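Local coordinates for protein mannan endo-1,4-beta-mannosidase (PDB 4OOU) that hydrolyses internal beta-1,4-mannosidic linkages in mannans, galactomannans and glucomannans, and cuts mannotetraose and mannopentaose mainly to mannobiose and mannotriose, at residues S40-A45 and A338-F343; R81-V86 and L131-L136; G98-T103 and N153-N158; G184-G189 and Q204-G209; L237-S242 and F276-T281. All blocks are in the same frame, centred on the assembly; numbering follows the deposited sequence.

Overall arrangement
From the N terminus, strand 35-43 is the first barrel strand, and contact 1 pairs it with the last, 337-340, closing a loop that holds the other four contacts. Contact 2 joins the ends of strands 79-86 and 126-133. Contact 3 crosses it along the chain, bringing the hairpin strand 100-102 onto helix 149-167; Tyr155 and His85 link the two contacts. Contact 4 closes a short loop after strand 179-180 and reaches contact 2 through Thr185 and Gly134. Contact 5, later still, brings strands 238-241 and 277-281 together. Contacts 1 and 2 meet where Asn43 faces Arg81, and Arg81 packs in turn against Gln278 and His280 of contact 5.

Contact 1 (S40-A45 and A338-F343); sequences SGVNFA and ALTWQF
Trp341 has CG anti to its backbone N (chi1 -177°), which carries the indole to Asn43 and Ala45, while Asn43 has CG anti to its own carbonyl carbon (chi1 -75°), bringing its amide back over the neighbouring strand. The two side chains cross at about a right angle, and Asn43 CG lies 3.5 Å from Trp341 CE3. Farther out on the six-membered ring, Trp341 CH2 meets Ala45 CB at 3.6 Å. The backbone here is unusual, since the peptide bonds before Ala45 and before Gln342 are both cis.

Asn43 grips the carbonyl of Thr340 twice. Its backbone N bonds to Thr340 O at 2.8 Å, and the amide ND2 reaches the same oxygen at 2.8 Å, from above the carbonyl plane rather than along a lone pair. ND2 also bonds to Gly311 O and OD1 to Arg81 NH1, so the amide is fixed at both ends. Before this point the parallel ladder has Thr340 N on Gly41 O at 3.1 Å; past the strands, Phe343 N bonds to Asn43 O at 2.8 Å.

On the face bearing Val42 and Thr340, Val42 CG2 packs on Phe343 CD1 at 3.9 Å, and Thr340 OG1 turns to Gln356. The opposite face takes Leu339 beside Gly41, whose backbone angles call for glycine.

The pairing of first and last strands is what closes a (beta/alpha)8 barrel, here ending in substrate-binding Trp341 beside Glu312, the probable nucleophile of this family 5 glycoside hydrolase.

Contact 2 (R81-V86 and L131-L136); sequences RVWVHV and LFNGAL
Leu131 offers its carbonyl oxygen to the corner that the other strand makes at Val84 and His85. Val86 N bonds to Leu131 O at 3.2 Å, and His85 N adds a weak, bent bond at 2.9 Å. A water joins the same group: it lies 2.9 Å from Val86 N, whose one N-H is shared between it and Leu131 O, and it donates weakly to Leu131 O. The side chain of Leu131 runs beside that of His85, pointing the same way.

Phe132 comes next and carries the aromatic part of the contact. His85 CD2 sits over one face of its ring, toward the rim and 3.4 Å from Phe132 CZ, and the two ring planes meet obliquely at 57°. His85 has CG anti to its carbonyl carbon (chi1 -51°), which brings the CD2 side of the imidazole over this ring and leaves NE2 to bond Tyr155 OH. An alanine in place of Phe132 would probably open a gap beside the imidazole and leave His85 freer to turn away from Tyr155.

Asn133 completes the pairing with a nearly straight bond from its backbone N to Val86 O, 3.1 Å long. Its side-chain CG lies 3.5 Å from Trp83 CZ3, the amide slanting across the outer end of the substrate-binding indole. Beyond it, Gly134 O bonds to Thr185 OG1.

With Leu131 O taking the N-H groups of His85 and Val86 as well as a water, the corner is held by backbone bonds, and Phe132 and Tyr155 together probably fix the rotation of His85.

Contact 3 (G98-T103 and N153-N158); sequences GFVTST and NSYINN
Strand 100-102 and helix 153-158 run almost parallel, their directions 11° apart, with Val100 set against Ser154 and Ser102 against Asn158. Val100 has the largest share of the contact, and both polar atoms of its backbone are taken by side chains of the helix. Its N bonds almost straight to Ser154 OG at 3.1 Å. That hydroxyl lies between the backbone N and carbonyl carbon of Ser154 (chi1 53°), where it can also bond to Lys151 O one turn back. Val100 O accepts Asn158 ND2 at 2.8 Å, close to the plane of the amide.

Between these two bonds the isopropyl group presses on the helix. Val100 CB lies 3.7 Å from Tyr155 CA, and CG1 lies 3.9 Å from Asn158 CB as the two side chains slide past each other. Farther along, Ser102 CA directs a C-H toward Asn158 O at 3.4 Å.

Thr101 and Ser102 both face Ala93, forming a classic beta bulge in a small antiparallel hairpin with strand 93-94; the hairpin lies on the helix whose N-terminal turn carries substrate-binding Glu149, Ser150 and Lys151.

Contact 4 (G184-G189 and Q204-G209); sequences GTLQPG and QGAGWG
Gly184 lies against Trp208 in the long excursion that follows the fourth strand of the (beta/alpha)8 barrel, just beyond Glu181, the probable proton donor/acceptor. Neither segment is helix or strand, and a few close meetings join them.

The most distinctive is a CH-pi contact. Gly184 CA stands 3.4 Å from the centroid of the six-membered ring of Trp208 and only 10° off the ring normal. Trp208 has CG between its backbone N and carbonyl carbon (chi1 75°), which turns one face of the indole to this glycine. A side chain on Gly184 would press into the ring near CZ2. Trp208 binds substrate, and it also meets the ring of Trp243, another substrate-binding residue.

A single hydrogen bond crosses the segments, from Gly209 N to Gly184 O at 2.8 Å. The same oxygen packs close to Gly207 C, at 3.2 Å, so the chain from Gly207 to Gly209 wraps around it. Leu186 O lies 3.6 Å from Gly207 CA. Gly209 too has little room, because a CB there would crowd Gly184 O and Thr185 CG2. Gly207 has backbone angles that by themselves favour glycine.

Apolar packing is slight. Leu186 CD1 touches Ala206 CB at 4.0 Å. Thr185 turns its OG1 to Gly134 O and leaves its methyl CG2 3.9 Å from Gly209 O.

Contact 5 (L237-S242 and F276-T281); sequences LVTVGS and FYQMHT
Thr239 and Gln278 supply the side-chain hydrogen bonds between the segments. Thr239 OG1, anti to its backbone N (chi1 -165°), donates to Phe276 O at 2.8 Å from above the carbonyl plane, and it receives a long, weak bond from Gln278 NE2. The other end of this amide, Gln278 OE1, takes His280 NE2 at 2.8 Å in the plane of the imidazole, while Gln278 NE2 also bonds to Glu177. Backbone bonds are few: Ser242 N reaches Gln278 O at 3.0 Å, and His280 N bonds weakly to Ser242 O.

These are the fifth and sixth strands of the (beta/alpha)8 barrel, parallel but splayed by 23°, with the side chains of Thr239 and Gln278 lying between them. As Gln278 reaches Glu177, so His280 ND1 bonds to Glu181, the probable proton donor/acceptor. A leucine in place of His280 would probably leave Gln278 OE1 and Glu181 each without this partner.

Packing depends on a missing side chain at Gly241, where a CB would run into Gln278 OE1 and the imidazole. One face of the His280 ring carries Ser242 O, 3.1 Å from CG. Thr239 CB makes a CH-pi contact over the Phe276 ring, 3.6 Å from its centroid, and Leu237 CB meets the ring edge at CE2, 4.4 Å away.

Contact 1 (S40-A45 and A338-F343)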
# COMPACT_ATOMS: atom_id res chain seq x y z
N SER A 40 -9.22 -0.17 -9.21
CA SER A 40 -8.65 0.40 -10.42
C SER A 40 -8.31 1.86 -10.19
O SER A 40 -9.16 2.64 -9.74
CB SER A 40 -9.61 0.26 -11.57
OG SER A 40 -8.94 0.61 -12.75
N GLY A 41 -7.08 2.25 -10.52
CA GLY A 41 -6.62 3.56 -10.16
C GLY A 41 -5.13 3.75 -10.17
O GLY A 41 -4.41 3.06 -10.90
N VAL A 42 -4.67 4.69 -9.37
CA VAL A 42 -3.29 5.16 -9.42
C VAL A 42 -2.66 5.36 -8.05
O VAL A 42 -3.35 5.49 -7.02
CB VAL A 42 -3.22 6.52 -10.13
CG1 VAL A 42 -4.09 6.51 -11.37
CG2 VAL A 42 -3.69 7.65 -9.23
N ASN A 43 -1.34 5.43 -8.09
CA ASN A 43 -0.57 5.99 -7.01
C ASN A 43 -0.40 7.49 -7.27
O ASN A 43 -0.07 7.86 -8.39
CB ASN A 43 0.83 5.42 -7.01
CG ASN A 43 0.87 4.03 -6.49
OD1 ASN A 43 1.11 3.83 -5.31
ND2 ASN A 43 0.69 3.05 -7.38
N PHE A 44 -0.56 8.33 -6.24
CA PHE A 44 -0.31 9.75 -6.45
C PHE A 44 1.17 9.98 -6.72
O PHE A 44 1.51 10.61 -7.75
CB PHE A 44 -0.86 10.66 -5.34
CG PHE A 44 -2.37 10.88 -5.39
CD1 PHE A 44 -3.10 10.72 -6.58
CD2 PHE A 44 -3.06 11.28 -4.25
CE1 PHE A 44 -4.48 10.93 -6.61
CE2 PHE A 44 -4.44 11.51 -4.28
CZ PHE A 44 -5.14 11.32 -5.47
N ALA A 45 2.06 9.50 -5.86
CA ALA A 45 1.83 8.97 -4.51
C ALA A 45 2.01 10.10 -3.50
O ALA A 45 1.85 9.90 -2.29
CB ALA A 45 2.83 7.85 -4.19
N ALA A 338 -5.29 -2.98 -9.75
CA ALA A 338 -4.08 -2.52 -10.46
C ALA A 338 -3.94 -1.01 -10.44
O ALA A 338 -4.88 -0.28 -10.80
CB ALA A 338 -4.09 -3.00 -11.90
N LEU A 339 -2.74 -0.55 -10.04
CA LEU A 339 -2.49 0.86 -9.70
C LEU A 339 -1.24 1.34 -10.37
O LEU A 339 -0.17 0.76 -10.15
CB LEU A 339 -2.32 1.00 -8.17
CG LEU A 339 -3.46 1.40 -7.25
CD1 LEU A 339 -4.78 0.82 -7.66
CD2 LEU A 339 -3.14 0.98 -5.84
N THR A 340 -1.35 2.40 -11.15
CA THR A 340 -0.22 2.90 -11.93
C THR A 340 0.69 3.72 -11.05
O THR A 340 0.29 4.14 -9.96
CB THR A 340 -0.68 3.77 -13.14
OG1 THR A 340 -1.63 4.76 -12.70
CG2 THR A 340 -1.33 2.89 -14.21
N TRP A 341 1.91 3.92 -11.52
CA TRP A 341 2.86 4.78 -10.86
C TRP A 341 3.34 5.86 -11.86
O TRP A 341 3.78 5.49 -12.93
CB TRP A 341 4.06 3.95 -10.36
CG TRP A 341 5.02 4.81 -9.61
CD1 TRP A 341 6.02 5.55 -10.14
CD2 TRP A 341 5.03 5.08 -8.20
NE1 TRP A 341 6.65 6.28 -9.16
CE2 TRP A 341 6.06 6.00 -7.96
CE3 TRP A 341 4.26 4.63 -7.12
CZ2 TRP A 341 6.37 6.46 -6.68
CZ3 TRP A 341 4.55 5.10 -5.86
CH2 TRP A 341 5.60 6.00 -5.64
N GLN A 342 3.22 7.16 -11.57
CA GLN A 342 2.40 7.73 -10.47
C GLN A 342 1.88 9.06 -10.99
O GLN A 342 2.42 9.61 -11.98
CB GLN A 342 3.22 7.98 -9.22
CG GLN A 342 4.21 9.13 -9.39
CD GLN A 342 5.19 9.32 -8.25
OE1 GLN A 342 6.36 9.64 -8.47
NE2 GLN A 342 4.71 9.14 -7.02
N PHE A 343 0.88 9.62 -10.33
CA PHE A 343 0.11 10.70 -10.95
C PHE A 343 0.91 12.00 -11.09
O PHE A 343 0.81 12.69 -12.11
CB PHE A 343 -1.19 10.95 -10.21
CG PHE A 343 -2.35 11.17 -11.13
CD1 PHE A 343 -2.73 10.18 -12.03
CD2 PHE A 343 -3.06 12.38 -11.11
CE1 PHE A 343 -3.80 10.38 -12.88
CE2 PHE A 343 -4.13 12.59 -11.97
CZ PHE A 343 -4.49 11.59 -12.86

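Contact 2 (R81-V86 and L131-L136)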
# COMPACT_ATOMS: atom_id res chain seq x y z
N ARG A 81 -3.59 5.43 -4.05
CA ARG A 81 -2.61 5.09 -3.01
C ARG A 81 -1.76 6.35 -2.78
O ARG A 81 -1.22 6.97 -3.73
CB ARG A 81 -1.76 3.93 -3.48
CG ARG A 81 -0.79 3.31 -2.49
CD ARG A 81 -0.02 2.21 -3.20
NE ARG A 81 0.96 1.55 -2.37
CZ ARG A 81 2.28 1.56 -2.55
NH1 ARG A 81 2.84 2.24 -3.56
NH2 ARG A 81 3.05 0.86 -1.73
N VAL A 82 -1.66 6.75 -1.51
CA VAL A 82 -1.04 8.01 -1.18
C VAL A 82 -0.27 7.90 0.12
O VAL A 82 -0.73 7.28 1.06
CB VAL A 82 -2.10 9.13 -1.11
CG1 VAL A 82 -3.26 8.73 -0.25
CG2 VAL A 82 -1.48 10.45 -0.63
N TRP A 83 0.92 8.50 0.13
CA TRP A 83 1.94 8.28 1.14
C TRP A 83 1.84 9.32 2.26
O TRP A 83 1.54 10.49 1.99
CB TRP A 83 3.31 8.33 0.46
CG TRP A 83 3.66 7.15 -0.43
CD1 TRP A 83 2.80 6.33 -1.10
CD2 TRP A 83 4.96 6.69 -0.74
NE1 TRP A 83 3.49 5.38 -1.79
CE2 TRP A 83 4.82 5.58 -1.59
CE3 TRP A 83 6.24 7.11 -0.38
CZ2 TRP A 83 5.90 4.88 -2.06
CZ3 TRP A 83 7.31 6.41 -0.85
CH2 TRP A 83 7.15 5.32 -1.68
N VAL A 84 2.09 8.90 3.50
CA VAL A 84 1.92 9.76 4.69
C VAL A 84 3.21 10.10 5.47
O VAL A 84 3.78 11.18 5.27
CB VAL A 84 0.83 9.21 5.66
CG1 VAL A 84 0.45 10.29 6.68
CG2 VAL A 84 -0.40 8.77 4.88
N HIS A 85 3.67 9.25 6.38
CA HIS A 85 4.89 9.63 7.11
C HIS A 85 6.10 9.70 6.15
O HIS A 85 6.88 10.67 6.20
CB HIS A 85 5.19 8.67 8.25
CG HIS A 85 4.04 8.45 9.16
ND1 HIS A 85 3.10 9.42 9.42
CD2 HIS A 85 3.66 7.36 9.88
CE1 HIS A 85 2.17 8.94 10.23
NE2 HIS A 85 2.50 7.69 10.53
N VAL A 86 6.23 8.70 5.29
CA VAL A 86 7.34 8.63 4.31
C VAL A 86 8.68 8.45 5.04
O VAL A 86 8.98 7.33 5.46
CB VAL A 86 7.34 9.82 3.32
CG1 VAL A 86 8.35 9.64 2.20
CG2 VAL A 86 5.94 10.00 2.72
N LEU A 131 1.92 4.21 5.34
CA LEU A 131 2.49 4.80 6.54
C LEU A 131 3.93 5.22 6.35
O LEU A 131 4.21 6.42 6.36
CB LEU A 131 2.35 3.83 7.71
CG LEU A 131 1.23 4.13 8.71
CD1 LEU A 131 0.05 4.80 8.06
CD2 LEU A 131 0.79 2.87 9.42
N PHE A 132 4.83 4.26 6.16
CA PHE A 132 6.24 4.56 5.96
C PHE A 132 6.81 4.05 4.67
O PHE A 132 6.35 3.08 4.10
CB PHE A 132 7.07 3.94 7.07
CG PHE A 132 6.70 4.42 8.44
CD1 PHE A 132 7.22 5.59 8.94
CD2 PHE A 132 5.87 3.68 9.24
CE1 PHE A 132 6.88 6.02 10.23
CE2 PHE A 132 5.54 4.07 10.52
CZ PHE A 132 6.03 5.25 11.01
N ASN A 133 7.88 4.67 4.26
CA ASN A 133 8.66 4.14 3.14
C ASN A 133 9.67 3.13 3.66
O ASN A 133 10.26 3.38 4.68
CB ASN A 133 9.40 5.27 2.46
CG ASN A 133 9.82 4.95 1.05
OD1 ASN A 133 10.61 5.72 0.46
ND2 ASN A 133 9.31 3.86 0.46
N GLY A 134 9.84 1.99 2.97
CA GLY A 134 10.97 1.08 3.20
C GLY A 134 11.93 1.03 2.01
O GLY A 134 13.07 0.55 2.13
N ALA A 135 11.49 1.51 0.86
CA ALA A 135 12.38 1.60 -0.32
C ALA A 135 13.63 2.41 0.04
O ALA A 135 14.75 1.96 -0.10
CB ALA A 135 11.65 2.23 -1.52
N LEU A 136 13.37 3.62 0.52
CA LEU A 136 14.35 4.52 1.09
C LEU A 136 13.81 4.81 2.50
O LEU A 136 12.60 4.88 2.72
CB LEU A 136 14.43 5.79 0.25
CG LEU A 136 15.46 5.94 -0.91
CD1 LEU A 136 15.88 4.64 -1.63
CD2 LEU A 136 14.99 7.01 -1.90
O HOH W 1 4.77 6.66 3.74

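Contact 3 (G98-T103 and N153-N158)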
# COMPACT_ATOMS: atom_id res chain seq x y z
N GLY A 98 14.33 10.51 20.52
CA GLY A 98 13.83 9.60 19.49
C GLY A 98 12.55 8.85 19.85
O GLY A 98 12.36 7.71 19.43
N PHE A 99 11.68 9.50 20.62
CA PHE A 99 10.40 8.95 21.00
C PHE A 99 9.36 9.82 20.33
O PHE A 99 9.57 11.03 20.18
CB PHE A 99 10.22 8.97 22.53
CG PHE A 99 10.97 7.88 23.25
CD1 PHE A 99 12.34 7.96 23.43
CD2 PHE A 99 10.30 6.76 23.73
CE1 PHE A 99 13.04 6.93 24.07
CE2 PHE A 99 10.99 5.73 24.37
CZ PHE A 99 12.36 5.82 24.55
N VAL A 100 8.26 9.22 19.91
CA VAL A 100 7.21 9.98 19.20
C VAL A 100 6.40 10.74 20.23
O VAL A 100 5.89 10.15 21.18
CB VAL A 100 6.32 9.07 18.31
CG1 VAL A 100 4.98 9.72 18.00
CG2 VAL A 100 7.04 8.77 17.00
N THR A 101 6.29 12.05 20.04
CA THR A 101 5.45 12.89 20.92
C THR A 101 4.06 12.99 20.38
O THR A 101 3.10 13.10 21.14
CB THR A 101 5.97 14.35 21.06
OG1 THR A 101 5.92 15.04 19.80
CG2 THR A 101 7.37 14.37 21.58
N SER A 102 3.95 12.99 19.06
CA SER A 102 2.68 13.21 18.40
C SER A 102 2.71 13.00 16.89
O SER A 102 3.67 12.51 16.26
CB SER A 102 2.17 14.62 18.74
OG SER A 102 3.23 15.54 18.68
N THR A 103 1.60 13.41 16.32
CA THR A 103 1.29 13.17 14.97
C THR A 103 2.20 14.13 14.15
O THR A 103 2.96 13.72 13.29
CB THR A 103 -0.26 13.33 14.86
OG1 THR A 103 -0.86 12.16 14.27
CG2 THR A 103 -0.67 14.60 14.20
N ASN A 153 6.30 1.67 20.47
CA ASN A 153 5.09 1.92 21.21
C ASN A 153 4.79 3.42 21.35
O ASN A 153 3.63 3.80 21.48
CB ASN A 153 5.11 1.26 22.60
CG ASN A 153 4.88 -0.25 22.53
OD1 ASN A 153 3.86 -0.72 22.03
ND2 ASN A 153 5.85 -1.01 23.06
N SER A 154 5.81 4.27 21.33
CA SER A 154 5.52 5.69 21.41
C SER A 154 4.85 6.05 20.12
O SER A 154 3.86 6.80 20.12
CB SER A 154 6.77 6.54 21.68
OG SER A 154 7.79 6.27 20.76
N TYR A 155 5.35 5.48 19.01
CA TYR A 155 4.72 5.74 17.70
C TYR A 155 3.27 5.31 17.76
O TYR A 155 2.36 6.07 17.45
CB TYR A 155 5.42 5.04 16.54
CG TYR A 155 4.61 5.13 15.26
CD1 TYR A 155 4.38 6.36 14.63
CD2 TYR A 155 4.05 4.00 14.67
CE1 TYR A 155 3.63 6.45 13.46
CE2 TYR A 155 3.29 4.09 13.51
CZ TYR A 155 3.08 5.31 12.90
OH TYR A 155 2.32 5.39 11.75
N ILE A 156 3.07 4.08 18.20
CA ILE A 156 1.75 3.51 18.26
C ILE A 156 0.82 4.37 19.08
O ILE A 156 -0.28 4.70 18.64
CB ILE A 156 1.81 2.06 18.79
CG1 ILE A 156 2.44 1.17 17.69
CG2 ILE A 156 0.41 1.55 19.14
CD1 ILE A 156 2.98 -0.17 18.14
N ASN A 157 1.27 4.77 20.27
CA ASN A 157 0.37 5.32 21.28
C ASN A 157 0.07 6.78 21.06
O ASN A 157 -1.09 7.21 21.16
CB ASN A 157 0.91 5.05 22.67
CG ASN A 157 0.95 3.55 22.97
OD1 ASN A 157 0.25 2.75 22.33
ND2 ASN A 157 1.80 3.14 23.91
N ASN A 158 1.11 7.50 20.67
CA ASN A 158 1.04 8.93 20.49
C ASN A 158 0.73 9.43 19.09
O ASN A 158 0.48 10.64 18.89
CB ASN A 158 2.36 9.54 20.93
CG ASN A 158 2.55 9.45 22.42
OD1 ASN A 158 1.57 9.42 23.18
ND2 ASN A 158 3.79 9.39 22.84

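Contact 4 (G184-G189 and Q204-G209)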
# COMPACT_ATOMS: atom_id res chain seq x y z
N GLY A 184 13.78 -2.72 0.16
CA GLY A 184 14.71 -1.64 -0.12
C GLY A 184 15.78 -1.47 0.95
O GLY A 184 16.93 -1.26 0.64
N THR A 185 15.36 -1.57 2.21
CA THR A 185 16.24 -1.32 3.34
C THR A 185 16.44 -2.61 4.10
O THR A 185 16.88 -2.63 5.25
CB THR A 185 15.67 -0.18 4.22
OG1 THR A 185 14.25 -0.36 4.42
CG2 THR A 185 15.91 1.13 3.54
N LEU A 186 16.13 -3.71 3.43
CA LEU A 186 16.30 -5.06 3.97
C LEU A 186 17.79 -5.36 4.06
O LEU A 186 18.53 -4.90 3.22
CB LEU A 186 15.63 -6.05 3.02
CG LEU A 186 15.45 -7.56 3.28
CD1 LEU A 186 15.78 -8.35 2.01
CD2 LEU A 186 16.24 -8.09 4.46
N GLN A 187 18.20 -6.10 5.09
CA GLN A 187 19.57 -6.64 5.25
C GLN A 187 19.55 -8.15 4.99
O GLN A 187 19.19 -8.93 5.88
CB GLN A 187 20.09 -6.36 6.67
CG GLN A 187 21.51 -6.83 6.98
CD GLN A 187 21.89 -6.53 8.41
OE1 GLN A 187 21.38 -7.14 9.33
NE2 GLN A 187 22.78 -5.59 8.60
N PRO A 188 19.90 -8.57 3.77
CA PRO A 188 19.74 -9.99 3.48
C PRO A 188 20.77 -10.88 4.20
O PRO A 188 21.86 -10.41 4.53
CB PRO A 188 19.89 -10.07 1.94
CG PRO A 188 19.83 -8.66 1.44
CD PRO A 188 20.30 -7.80 2.58
N GLY A 189 20.42 -12.15 4.40
CA GLY A 189 21.22 -13.09 5.14
C GLY A 189 20.46 -14.37 5.46
O GLY A 189 19.24 -14.42 5.35
N GLN A 204 19.28 -10.56 -6.33
CA GLN A 204 18.09 -10.07 -7.01
C GLN A 204 17.95 -8.53 -6.87
O GLN A 204 17.09 -7.95 -7.50
CB GLN A 204 16.84 -10.80 -6.50
CG GLN A 204 16.92 -12.32 -6.61
CD GLN A 204 16.80 -12.85 -8.04
OE1 GLN A 204 16.97 -12.12 -9.03
NE2 GLN A 204 16.49 -14.13 -8.15
N GLY A 205 18.79 -7.90 -6.04
CA GLY A 205 18.92 -6.45 -5.98
C GLY A 205 18.31 -5.76 -4.77
O GLY A 205 18.33 -4.53 -4.70
N ALA A 206 17.78 -6.53 -3.81
CA ALA A 206 17.28 -5.95 -2.57
C ALA A 206 18.43 -5.27 -1.86
O ALA A 206 19.60 -5.55 -2.17
CB ALA A 206 16.67 -7.01 -1.67
N GLY A 207 18.10 -4.40 -0.91
CA GLY A 207 19.10 -3.67 -0.13
C GLY A 207 19.51 -2.37 -0.79
O GLY A 207 20.43 -1.71 -0.32
N TRP A 208 18.83 -1.98 -1.86
CA TRP A 208 19.29 -0.85 -2.68
C TRP A 208 19.25 0.49 -1.90
O TRP A 208 19.99 1.45 -2.23
CB TRP A 208 18.49 -0.78 -4.01
CG TRP A 208 17.08 -0.24 -3.91
CD1 TRP A 208 16.69 1.07 -4.01
CD2 TRP A 208 15.89 -1.00 -3.71
NE1 TRP A 208 15.33 1.16 -3.87
CE2 TRP A 208 14.81 -0.08 -3.68
CE3 TRP A 208 15.62 -2.35 -3.54
CZ2 TRP A 208 13.50 -0.48 -3.49
CZ3 TRP A 208 14.29 -2.74 -3.35
CH2 TRP A 208 13.26 -1.81 -3.34
N GLY A 209 18.39 0.54 -0.88
CA GLY A 209 18.31 1.69 -0.01
C GLY A 209 19.31 1.63 1.13
O GLY A 209 19.29 2.46 2.02

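Contact 5 (L237-S242 and F276-T281)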
# COMPACT_ATOMS: atom_id res chain seq x y z
N LEU A 237 -8.28 -2.74 7.03
CA LEU A 237 -7.57 -3.56 6.08
C LEU A 237 -6.12 -3.14 6.08
O LEU A 237 -5.79 -1.95 5.98
CB LEU A 237 -8.19 -3.40 4.69
CG LEU A 237 -9.59 -3.99 4.45
CD1 LEU A 237 -9.85 -3.90 2.95
CD2 LEU A 237 -9.74 -5.44 4.94
N VAL A 238 -5.22 -4.09 6.20
CA VAL A 238 -3.81 -3.75 6.23
C VAL A 238 -3.11 -4.48 5.14
O VAL A 238 -3.47 -5.64 4.85
CB VAL A 238 -3.18 -4.05 7.57
CG1 VAL A 238 -1.75 -3.55 7.56
CG2 VAL A 238 -3.96 -3.34 8.68
N THR A 239 -2.12 -3.80 4.53
CA THR A 239 -1.27 -4.40 3.53
C THR A 239 0.17 -3.96 3.72
O THR A 239 0.52 -3.17 4.60
CB THR A 239 -1.75 -4.03 2.10
OG1 THR A 239 -1.15 -4.86 1.10
CG2 THR A 239 -1.42 -2.61 1.78
N VAL A 240 1.00 -4.54 2.87
CA VAL A 240 2.37 -4.23 2.71
C VAL A 240 2.61 -4.42 1.20
O VAL A 240 2.13 -5.40 0.62
CB VAL A 240 3.24 -5.21 3.51
CG1 VAL A 240 4.71 -5.07 3.14
CG2 VAL A 240 3.03 -4.98 5.00
N GLY A 241 3.32 -3.49 0.57
CA GLY A 241 3.53 -3.52 -0.88
C GLY A 241 4.97 -3.89 -1.20
O GLY A 241 5.87 -3.06 -1.10
N SER A 242 5.20 -5.15 -1.54
CA SER A 242 6.56 -5.57 -1.89
C SER A 242 7.01 -5.03 -3.22
O SER A 242 6.19 -4.74 -4.11
CB SER A 242 6.70 -7.08 -1.88
OG SER A 242 6.82 -7.51 -0.53
N PHE A 276 -4.56 -8.28 2.75
CA PHE A 276 -4.35 -8.46 1.33
C PHE A 276 -2.87 -8.28 0.94
O PHE A 276 -2.17 -7.41 1.46
CB PHE A 276 -5.30 -7.58 0.48
CG PHE A 276 -5.01 -6.08 0.46
CD1 PHE A 276 -4.05 -5.54 -0.38
CD2 PHE A 276 -5.79 -5.20 1.19
CE1 PHE A 276 -3.82 -4.17 -0.42
CE2 PHE A 276 -5.57 -3.83 1.14
CZ PHE A 276 -4.58 -3.32 0.33
N TYR A 277 -2.40 -9.15 0.05
CA TYR A 277 -1.06 -9.07 -0.48
C TYR A 277 -0.99 -8.00 -1.56
O TYR A 277 -2.01 -7.48 -2.04
CB TYR A 277 -0.69 -10.41 -1.08
CG TYR A 277 -0.71 -11.57 -0.09
CD1 TYR A 277 0.29 -11.74 0.86
CD2 TYR A 277 -1.69 -12.55 -0.17
CE1 TYR A 277 0.28 -12.81 1.74
CE2 TYR A 277 -1.69 -13.63 0.70
CZ TYR A 277 -0.73 -13.75 1.65
OH TYR A 277 -0.78 -14.85 2.49
N GLN A 278 0.23 -7.67 -1.95
CA GLN A 278 0.45 -6.58 -2.87
C GLN A 278 1.83 -6.70 -3.45
O GLN A 278 2.83 -6.61 -2.73
CB GLN A 278 0.31 -5.24 -2.16
CG GLN A 278 0.17 -4.01 -3.07
CD GLN A 278 0.51 -2.71 -2.36
OE1 GLN A 278 1.22 -1.86 -2.93
NE2 GLN A 278 0.03 -2.55 -1.12
N MET A 279 1.88 -6.91 -4.76
CA MET A 279 3.16 -6.88 -5.45
C MET A 279 3.23 -5.62 -6.30
O MET A 279 2.21 -5.06 -6.70
CB MET A 279 3.30 -8.12 -6.30
CG MET A 279 3.26 -9.43 -5.51
SD MET A 279 2.86 -10.86 -6.53
CE MET A 279 2.92 -12.16 -5.30
N HIS A 280 4.44 -5.13 -6.51
CA HIS A 280 4.70 -4.06 -7.46
C HIS A 280 5.46 -4.65 -8.62
O HIS A 280 6.16 -5.58 -8.40
CB HIS A 280 5.60 -3.00 -6.85
CG HIS A 280 5.02 -2.34 -5.65
ND1 HIS A 280 5.78 -1.57 -4.80
CD2 HIS A 280 3.77 -2.34 -5.15
CE1 HIS A 280 5.01 -1.10 -3.84
NE2 HIS A 280 3.78 -1.56 -4.03
N THR A 281 5.38 -4.10 -9.83
CA THR A 281 6.06 -4.76 -10.94
C THR A 281 6.50 -3.81 -12.06
O THR A 281 5.73 -2.98 -12.55
CB THR A 281 5.22 -5.95 -11.48
OG1 THR A 281 6.05 -6.81 -12.27
CG2 THR A 281 4.03 -5.46 -12.26